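Local atomic coordinates of lectin (Colocasia esculenta, PDB entry 5T1X), a protein that probably binds mannose-containing glycans, as a GNA-related lectin of taro with the monocot mannose-binding beta-prism fold. Residues B[7-19]-B[53-65]. Residues are numbered along the deposited sequence; the frame is centred on the assembly and turned at random. Where two conformers were deposited one is given.
Sequences NLLFSGQVLYGDG and GEHCFLRLNHKGE
S11 OG sits between two backbone groups: it donates to N61 O at 2.7 Å and accepts from Y88 N. This pins the turn after strand 8-10 to the residue that follows strand 57-60, in the beta-prism II fold of GNA-related lectins. S11 OG reaches N61 O from well above the carbonyl plane. The same serine lays CB over the centre of the H62 ring, 3.5 Å from the centroid, a CH-pi contact. Next to it, G12 N donates to L60 O (2.9 Å). Strand 14-16 then runs antiparallel to strand 57-60, at the edge of one sheet of the prism. L15 and L58 form a hydrogen-bonded pair: L58 N donates to L15 O at 2.8 Å and L15 N donates back to L58 O. Between these bonds, water 1 links the F10-Q13 turn to L60: it accepts from L60 N and donates to F10 O and Q13 O. On the L15/L58 face, L58 CG stands anti to the backbone N (chi1 -179°), which brings CD2 to 4.0 Å from L9 CD2 of strand 8-10. M30 also packs on L15 and L58. On the V14/R59 face, V14 CG1 lies 4.0 Å from R59 CG. R59 extends past G12, and its NE donates to water 2, which donates in turn to G12 O at 2.6 Å.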
loop_
_atom_site.group_PDB
_atom_site.type_symbol
_atom_site.label_atom_id
_atom_site.label_comp_id
_atom_site.label_asym_id
_atom_site.label_seq_id
_atom_site.Cartn_x
_atom_site.Cartn_y
_atom_site.Cartn_z
ATOM N N ASN B 7 6.822 5.707 -1.304
ATOM C CA ASN B 7 6.001 4.939 -2.251
ATOM C C ASN B 7 4.517 4.818 -1.854
ATOM O O ASN B 7 3.791 4.065 -2.504
ATOM C CB ASN B 7 6.595 3.529 -2.414
ATOM C CG ASN B 7 6.615 2.726 -1.127
ATOM O OD1 ASN B 7 6.642 3.275 -0.010
ATOM N ND2 ASN B 7 6.613 1.403 -1.242
ATOM N N LEU B 8 4.070 5.536 -0.798
ATOM C CA LEU B 8 2.684 5.427 -0.328
ATOM C C LEU B 8 1.978 6.757 -0.231
ATOM O O LEU B 8 2.606 7.773 0.062
ATOM C CB LEU B 8 2.651 4.806 1.090
ATOM C CG LEU B 8 3.490 3.558 1.378
ATOM C CD1 LEU B 8 3.475 3.253 2.862
ATOM C CD2 LEU B 8 2.995 2.348 0.587
ATOM N N LEU B 9 0.649 6.725 -0.369
ATOM C CA LEU B 9 -0.223 7.866 -0.143
ATOM C C LEU B 9 -1.463 7.354 0.578
ATOM O O LEU B 9 -2.272 6.654 -0.022
ATOM C CB LEU B 9 -0.573 8.625 -1.445
ATOM C CG LEU B 9 -1.147 10.034 -1.224
ATOM C CD1 LEU B 9 -0.063 11.002 -0.813
ATOM C CD2 LEU B 9 -1.845 10.544 -2.464
ATOM N N PHE B 10 -1.561 7.626 1.886
ATOM C CA PHE B 10 -2.705 7.183 2.673
ATOM C C PHE B 10 -3.841 8.179 2.530
ATOM O O PHE B 10 -3.598 9.352 2.195
ATOM C CB PHE B 10 -2.321 7.031 4.157
ATOM C CG PHE B 10 -1.344 5.920 4.422
ATOM C CD1 PHE B 10 -1.780 4.606 4.554
ATOM C CD2 PHE B 10 0.021 6.182 4.533
ATOM C CE1 PHE B 10 -0.870 3.568 4.794
ATOM C CE2 PHE B 10 0.930 5.143 4.770
ATOM C CZ PHE B 10 0.479 3.843 4.894
ATOM N N SER B 11 -5.083 7.724 2.783
ATOM C CA SER B 11 -6.262 8.596 2.798
ATOM C C SER B 11 -5.977 9.857 3.624
ATOM O O SER B 11 -5.477 9.754 4.752
ATOM C CB SER B 11 -7.454 7.860 3.415
ATOM O OG SER B 11 -7.890 6.792 2.590
ATOM N N GLY B 12 -6.274 11.016 3.056
ATOM C CA GLY B 12 -6.065 12.280 3.754
ATOM C C GLY B 12 -4.770 12.978 3.388
ATOM O O GLY B 12 -4.694 14.198 3.504
ATOM N N GLN B 13 -3.739 12.240 2.918
ATOM C CA GLN B 13 -2.496 12.917 2.531
ATOM C C GLN B 13 -2.709 13.679 1.216
ATOM O O GLN B 13 -3.572 13.312 0.415
ATOM C CB GLN B 13 -1.326 11.931 2.403
ATOM C CG GLN B 13 -0.968 11.274 3.732
ATOM C CD GLN B 13 0.305 10.478 3.634
ATOM O OE1 GLN B 13 0.366 9.428 2.986
ATOM N NE2 GLN B 13 1.333 10.940 4.327
ATOM N N VAL B 14 -1.983 14.775 1.023
ATOM C CA VAL B 14 -2.121 15.541 -0.220
ATOM C C VAL B 14 -0.765 15.700 -0.906
ATOM O O VAL B 14 0.264 15.852 -0.230
ATOM C CB VAL B 14 -2.810 16.926 -0.026
ATOM C CG1 VAL B 14 -4.148 16.803 0.707
ATOM C CG2 VAL B 14 -1.899 17.930 0.662
ATOM N N LEU B 15 -0.775 15.663 -2.247
ATOM C CA LEU B 15 0.385 15.943 -3.101
ATOM C C LEU B 15 0.025 17.110 -4.018
ATOM O O LEU B 15 -1.087 17.169 -4.536
ATOM C CB LEU B 15 0.824 14.728 -3.943
ATOM C CG LEU B 15 1.380 13.488 -3.229
ATOM C CD1 LEU B 15 1.748 12.420 -4.258
ATOM C CD2 LEU B 15 2.579 13.816 -2.354
ATOM N N TYR B 16 0.959 18.027 -4.237
ATOM C CA TYR B 16 0.749 19.196 -5.106
ATOM C C TYR B 16 2.100 19.769 -5.464
ATOM O O TYR B 16 3.103 19.401 -4.843
ATOM C CB TYR B 16 -0.122 20.267 -4.386
ATOM C CG TYR B 16 0.510 20.820 -3.124
ATOM C CD1 TYR B 16 1.299 21.968 -3.159
ATOM C CD2 TYR B 16 0.355 20.170 -1.900
ATOM C CE1 TYR B 16 1.920 22.454 -2.007
ATOM C CE2 TYR B 16 0.984 20.638 -0.747
ATOM C CZ TYR B 16 1.765 21.782 -0.807
ATOM O OH TYR B 16 2.386 22.255 0.320
ATOM N N GLY B 17 2.118 20.698 -6.418
ATOM C CA GLY B 17 3.333 21.432 -6.783
ATOM C C GLY B 17 4.559 20.579 -7.038
ATOM O O GLY B 17 5.644 20.866 -6.522
ATOM N N ASP B 18 4.379 19.519 -7.831
ATOM C CA ASP B 18 5.400 18.562 -8.274
ATOM C C ASP B 18 5.822 17.587 -7.143
ATOM O O ASP B 18 6.828 16.887 -7.283
ATOM C CB ASP B 18 6.615 19.267 -8.934
ATOM C CG ASP B 18 6.192 20.294 -9.980
ATOM O OD1 ASP B 18 5.445 19.924 -10.912
ATOM O OD2 ASP B 18 6.543 21.476 -9.823
ATOM N N GLY B 19 4.994 17.489 -6.093
ATOM C CA GLY B 19 5.140 16.494 -5.033
ATOM C C GLY B 19 4.907 15.126 -5.644
ATOM O O GLY B 19 4.129 15.005 -6.601
ATOM N N GLY B 53 -6.681 23.567 -14.600
ATOM C CA GLY B 53 -6.949 24.347 -13.395
ATOM C C GLY B 53 -5.679 24.914 -12.803
ATOM O O GLY B 53 -4.586 24.568 -13.248
ATOM N N GLU B 54 -5.801 25.766 -11.785
ATOM C CA GLU B 54 -4.622 26.344 -11.152
ATOM C C GLU B 54 -4.430 25.785 -9.764
ATOM O O GLU B 54 -5.424 25.522 -9.080
ATOM C CB GLU B 54 -4.727 27.878 -11.073
ATOM C CG GLU B 54 -4.585 28.564 -12.421
ATOM C CD GLU B 54 -4.816 30.061 -12.375
ATOM O OE1 GLU B 54 -5.973 30.480 -12.141
ATOM O OE2 GLU B 54 -3.837 30.819 -12.565
ATOM N N HIS B 55 -3.160 25.620 -9.347
ATOM C CA HIS B 55 -2.744 25.196 -8.006
ATOM C C HIS B 55 -3.521 23.957 -7.547
ATOM O O HIS B 55 -4.155 23.962 -6.479
ATOM C CB HIS B 55 -2.947 26.363 -7.027
ATOM C CG HIS B 55 -2.233 27.617 -7.438
ATOM N ND1 HIS B 55 -2.928 28.727 -7.885
ATOM C CD2 HIS B 55 -0.910 27.884 -7.472
ATOM C CE1 HIS B 55 -2.008 29.637 -8.163
ATOM N NE2 HIS B 55 -0.780 29.175 -7.928
ATOM N N CYS B 56 -3.477 22.910 -8.378
ATOM C CA CYS B 56 -4.192 21.656 -8.163
ATOM C C CYS B 56 -3.494 20.793 -7.133
ATOM O O CYS B 56 -2.271 20.882 -6.983
ATOM C CB CYS B 56 -4.351 20.906 -9.483
ATOM S SG CYS B 56 -5.156 21.878 -10.784
ATOM N N PHE B 57 -4.256 19.916 -6.488
ATOM C CA PHE B 57 -3.701 18.967 -5.544
ATOM C C PHE B 57 -4.395 17.640 -5.724
ATOM O O PHE B 57 -5.536 17.594 -6.189
ATOM C CB PHE B 57 -3.839 19.481 -4.104
ATOM C CG PHE B 57 -5.254 19.653 -3.598
ATOM C CD1 PHE B 57 -5.898 18.623 -2.916
ATOM C CD2 PHE B 57 -5.935 20.851 -3.781
ATOM C CE1 PHE B 57 -7.199 18.784 -2.446
ATOM C CE2 PHE B 57 -7.237 21.014 -3.299
ATOM C CZ PHE B 57 -7.856 19.981 -2.633
ATOM N N LEU B 58 -3.725 16.580 -5.287
ATOM C CA LEU B 58 -4.205 15.205 -5.325
ATOM C C LEU B 58 -4.520 14.750 -3.913
ATOM O O LEU B 58 -3.709 14.946 -3.011
ATOM C CB LEU B 58 -3.106 14.316 -5.929
ATOM C CG LEU B 58 -3.442 12.839 -6.077
ATOM C CD1 LEU B 58 -4.299 12.603 -7.314
ATOM C CD2 LEU B 58 -2.181 12.004 -6.185
ATOM N N ARG B 59 -5.660 14.091 -3.721
ATOM C CA ARG B 59 -5.999 13.582 -2.395
ATOM C C ARG B 59 -6.819 12.311 -2.510
ATOM O O ARG B 59 -7.782 12.277 -3.264
ATOM C CB ARG B 59 -6.772 14.636 -1.585
ATOM C CG ARG B 59 -7.075 14.229 -0.130
ATOM C CD ARG B 59 -7.930 15.283 0.552
ATOM N NE ARG B 59 -8.292 14.918 1.926
ATOM C CZ ARG B 59 -9.366 14.204 2.266
ATOM N NH1 ARG B 59 -10.191 13.743 1.332
ATOM N NH2 ARG B 59 -9.627 13.953 3.539
ATOM N N LEU B 60 -6.428 11.274 -1.758
ATOM C CA LEU B 60 -7.179 10.030 -1.674
ATOM C C LEU B 60 -8.140 10.165 -0.499
ATOM O O LEU B 60 -7.701 10.527 0.603
ATOM C CB LEU B 60 -6.206 8.862 -1.478
ATOM C CG LEU B 60 -6.811 7.466 -1.261
ATOM C CD1 LEU B 60 -7.687 7.013 -2.461
ATOM C CD2 LEU B 60 -5.709 6.473 -0.965
ATOM N N ASN B 61 -9.439 9.890 -0.709
ATOM C CA ASN B 61 -10.379 10.047 0.399
ATOM C C ASN B 61 -10.567 8.729 1.191
ATOM O O ASN B 61 -9.841 7.750 0.966
ATOM C CB ASN B 61 -11.720 10.631 -0.071
ATOM C CG ASN B 61 -12.608 9.717 -0.876
ATOM O OD1 ASN B 61 -12.395 8.501 -0.969
ATOM N ND2 ASN B 61 -13.657 10.288 -1.448
ATOM N N HIS B 62 -11.527 8.721 2.121
ATOM C CA HIS B 62 -11.779 7.580 2.990
ATOM C C HIS B 62 -12.868 6.662 2.430
ATOM O O HIS B 62 -13.501 5.911 3.173
ATOM C CB HIS B 62 -12.101 8.070 4.402
ATOM C CG HIS B 62 -10.886 8.600 5.096
ATOM N ND1 HIS B 62 -10.397 9.874 4.826
ATOM C CD2 HIS B 62 -10.058 7.991 5.971
ATOM C CE1 HIS B 62 -9.303 10.001 5.563
ATOM N NE2 HIS B 62 -9.070 8.902 6.284
ATOM N N LYS B 63 -13.015 6.664 1.102
ATOM C CA LYS B 63 -13.932 5.788 0.367
ATOM C C LYS B 63 -13.201 5.212 -0.852
ATOM O O LYS B 63 -13.824 4.605 -1.704
ATOM C CB LYS B 63 -15.214 6.532 -0.072
ATOM C CG LYS B 63 -16.129 6.946 1.077
ATOM C CD LYS B 63 -17.013 8.116 0.676
ATOM C CE LYS B 63 -17.830 8.649 1.827
ATOM N NZ LYS B 63 -18.743 9.741 1.391
ATOM N N GLY B 64 -11.892 5.426 -0.938
ATOM C CA GLY B 64 -11.103 4.886 -2.040
ATOM C C GLY B 64 -11.119 5.651 -3.338
ATOM O O GLY B 64 -10.646 5.127 -4.345
ATOM N N GLU B 65 -11.627 6.900 -3.322
ATOM C CA GLU B 65 -11.654 7.766 -4.502
ATOM C C GLU B 65 -10.454 8.706 -4.478
ATOM O O GLU B 65 -10.219 9.416 -3.494
ATOM C CB GLU B 65 -12.986 8.545 -4.596
ATOM C CG GLU B 65 -13.252 9.179 -5.961
ATOM C CD GLU B 65 -14.425 10.144 -6.043
ATOM O OE1 GLU B 65 -15.220 10.210 -5.079
ATOM O OE2 GLU B 65 -14.566 10.822 -7.087
HETATM O O HOH W 1 -4.263 10.904 0.006
HETATM O O HOH W 2 -6.697 15.823 4.010
HETATM O O HOH W 3 0.009 21.033 -8.438
#